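Side-chain contact in oxidoreductase (Ralstonia eutropha, PDB 3HJ9), which binds flavin mononucleotide between the two subunits of a dimer and probably works as an oxidoreductase of the nitroreductase family: residues 153-156 against 157-161. Sequence-based numbering, arbitrary orientation. Where two conformers were deposited one is given.
Sequences PKLR and ETFSA. With FMN (flavin mononucleotide), chain F.
The ring of F159 is sandwiched between L155 and the flavin. Over one face L155 CB makes a CH-pi contact 4.1 Å from the F159 ring centroid, with L155 O over the same side nearer the ring's root; over the opposite face, toward the rim, comes the dimethylbenzene part of FMN, its C6 4.2 Å above the plane. At the outer end of the ring, L155 CD1 meets F159 CZ at 3.9 Å. F159 reaches this place with CG beside its own backbone N (chi1 -73°), which tilts the ring back along the helix over L155. The other flat group, the R156 guanidinium, has P153 CA over one face, toward the rim, and donates from NH2 to M151 O. The contact spans the loop end 153-155 and the first turn of helix 156-177, in the FMN-dependent nitroreductase fold, whose flavin is shared by two subunits: R77 and, from the second subunit, R49, S51 and R53 also bind it, and W187 of the second subunit meets the F159 ring with planes inclined at about 50°. The i to i+4 bonds begin here, F159 N to L155 O (2.9 Å) and S160 N to R156 O. In the conformer given, R156 O is gripped twice by S160, since OG, turned beside the backbone N (chi1 -62°), donates to R156 O at 2.8 Å from above the carbonyl plane, from the face opposite to the amide N. Two amides of the first turn are served by water: one water links P153 O with E157 N, another takes the T158 N-H (2.9 Å) and donates to K154 O. On the subunit-facing side, E157 OE1, in the conformer given, forms a salt bridge with R190, while T158 OG1 is hydrogen-bonded to R190 NH2 of the second subunit.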
loop_
_atom_site.group_PDB
_atom_site.type_symbol
_atom_site.label_atom_id
_atom_site.label_comp_id
_atom_site.label_asym_id
_atom_site.label_seq_id
_atom_site.Cartn_x
_atom_site.Cartn_y
_atom_site.Cartn_z
ATOM N N PRO A 153 10.953 -17.891 -1.690
ATOM C CA PRO A 153 9.600 -18.226 -2.121
ATOM C C PRO A 153 8.454 -17.901 -1.162
ATOM O O PRO A 153 7.405 -17.404 -1.614
ATOM C CB PRO A 153 9.689 -19.733 -2.406
ATOM C CG PRO A 153 10.898 -20.184 -1.705
ATOM C CD PRO A 153 11.834 -19.063 -1.790
ATOM N N LYS A 154 8.668 -18.161 0.127
ATOM C CA LYS A 154 7.649 -17.909 1.147
ATOM C C LYS A 154 7.335 -16.428 1.390
ATOM O O LYS A 154 6.340 -16.132 2.043
ATOM C CB LYS A 154 7.978 -18.631 2.459
ATOM C CG LYS A 154 7.911 -20.157 2.336
ATOM C CD LYS A 154 8.089 -20.876 3.673
ATOM C CE LYS A 154 9.541 -20.798 4.159
ATOM N NZ LYS A 154 9.777 -21.620 5.363
ATOM N N LEU A 155 8.164 -15.508 0.871
ATOM C CA LEU A 155 7.915 -14.057 0.968
ATOM C C LEU A 155 7.330 -13.427 -0.277
ATOM O O LEU A 155 6.963 -12.252 -0.198
ATOM C CB LEU A 155 9.202 -13.306 1.352
ATOM C CG LEU A 155 9.772 -13.611 2.725
ATOM C CD1 LEU A 155 11.119 -12.946 2.894
ATOM C CD2 LEU A 155 8.795 -13.155 3.781
ATOM N N ARG A 156 7.194 -14.179 -1.385
ATOM C CA ARG A 156 6.703 -13.624 -2.649
ATOM C C ARG A 156 5.281 -13.091 -2.580
ATOM O O ARG A 156 5.015 -12.018 -3.139
ATOM C CB ARG A 156 6.827 -14.597 -3.820
ATOM C CG ARG A 156 8.251 -14.924 -4.156
ATOM C CD ARG A 156 8.332 -15.986 -5.215
ATOM N NE ARG A 156 9.684 -16.513 -5.237
ATOM C CZ ARG A 156 10.071 -17.684 -5.726
ATOM N NH1 ARG A 156 9.205 -18.548 -6.288
ATOM N NH2 ARG A 156 11.361 -18.000 -5.631
ATOM N N GLU A 157 4.385 -13.823 -1.906
ATOM C CA GLU A 157 2.987 -13.343 -1.793
ATOM C C GLU A 157 2.960 -12.069 -0.967
ATOM O O GLU A 157 2.258 -11.140 -1.350
ATOM C CB GLU A 157 1.996 -14.373 -1.233
ATOM C CG GLU A 157 0.529 -13.839 -1.163
ATOM C CD GLU A 157 -0.027 -13.356 -2.507
ATOM O OE1 GLU A 157 -0.361 -14.207 -3.347
ATOM O OE2 GLU A 157 -0.185 -12.118 -2.710
ATOM N N THR A 158 3.739 -12.001 0.126
ATOM C CA THR A 158 3.816 -10.776 0.945
ATOM C C THR A 158 4.374 -9.583 0.128
ATOM O O THR A 158 3.832 -8.486 0.172
ATOM C CB THR A 158 4.695 -10.958 2.181
ATOM O OG1 THR A 158 4.183 -12.035 2.982
ATOM C CG2 THR A 158 4.752 -9.672 3.025
ATOM N N PHE A 159 5.468 -9.812 -0.594
ATOM C CA PHE A 159 6.103 -8.745 -1.407
ATOM C C PHE A 159 5.199 -8.263 -2.533
ATOM O O PHE A 159 5.060 -7.057 -2.727
ATOM C CB PHE A 159 7.440 -9.219 -1.933
ATOM C CG PHE A 159 8.540 -9.312 -0.896
ATOM C CD1 PHE A 159 8.326 -9.144 0.486
ATOM C CD2 PHE A 159 9.787 -9.701 -1.306
ATOM C CE1 PHE A 159 9.332 -9.265 1.384
ATOM C CE2 PHE A 159 10.828 -9.856 -0.376
ATOM C CZ PHE A 159 10.604 -9.615 0.961
ATOM N N SER A 160 4.560 -9.191 -3.240
ATOM C CA SER A 160 3.600 -8.869 -4.317
ATOM C C SER A 160 2.414 -8.075 -3.803
ATOM O O SER A 160 2.075 -7.027 -4.354
ATOM C CB SER A 160 3.030 -10.135 -4.945
ATOM O OG SER A 160 4.046 -10.887 -5.526
ATOM N N ALA A 161 1.791 -8.588 -2.733
ATOM C CA ALA A 161 0.600 -7.961 -2.101
ATOM C C ALA A 161 0.925 -6.577 -1.511
ATOM O O ALA A 161 0.138 -5.667 -1.676
ATOM C CB ALA A 161 -0.010 -8.893 -0.998
HETATM N N1 FMN F . 14.709 -2.361 0.963
HETATM C C2 FMN F . 15.664 -2.844 1.827
HETATM O O2 FMN F . 16.733 -2.263 1.953
HETATM N N3 FMN F . 15.406 -3.983 2.579
HETATM C C4 FMN F . 14.231 -4.673 2.448
HETATM O O4 FMN F . 14.048 -5.678 3.168
HETATM C C4A FMN F . 13.266 -4.206 1.564
HETATM N N5 FMN F . 12.053 -4.869 1.460
HETATM C C5A FMN F . 11.040 -4.418 0.642
HETATM C C6 FMN F . 9.837 -5.152 0.585
HETATM C C7 FMN F . 8.794 -4.706 -0.240
HETATM C C7M FMN F . 7.512 -5.478 -0.284
HETATM C C8 FMN F . 8.961 -3.555 -1.006
HETATM C C8M FMN F . 7.874 -3.046 -1.908
HETATM C C9 FMN F . 10.147 -2.834 -0.950
HETATM C C9A FMN F . 11.234 -3.244 -0.125
HETATM N N10 FMN F . 12.475 -2.559 -0.026
HETATM C C10 FMN F . 13.492 -3.035 0.817
HETATM C "C1'" FMN F . 12.726 -1.292 -0.777
HETATM C "C2'" FMN F . 13.021 -1.496 -2.236
HETATM O "O2'" FMN F . 14.310 -2.043 -2.320
HETATM C "C3'" FMN F . 12.908 -0.181 -3.003
HETATM O "O3'" FMN F . 11.565 0.196 -2.949
HETATM C "C4'" FMN F . 13.458 -0.279 -4.446
HETATM O "O4'" FMN F . 14.843 -0.386 -4.350
HETATM C "C5'" FMN F . 13.219 0.913 -5.353
HETATM O "O5'" FMN F . 13.638 2.094 -4.694
HETATM P P FMN F . 12.534 3.232 -4.417
HETATM O O1P FMN F . 11.532 3.418 -5.526
HETATM O O2P FMN F . 11.682 2.870 -3.197
HETATM O O3P FMN F . 13.354 4.462 -4.122
HETATM O O HOH W 1 4.887 -16.611 -1.361
HETATM O O HOH W 2 4.517 -14.354 1.592
#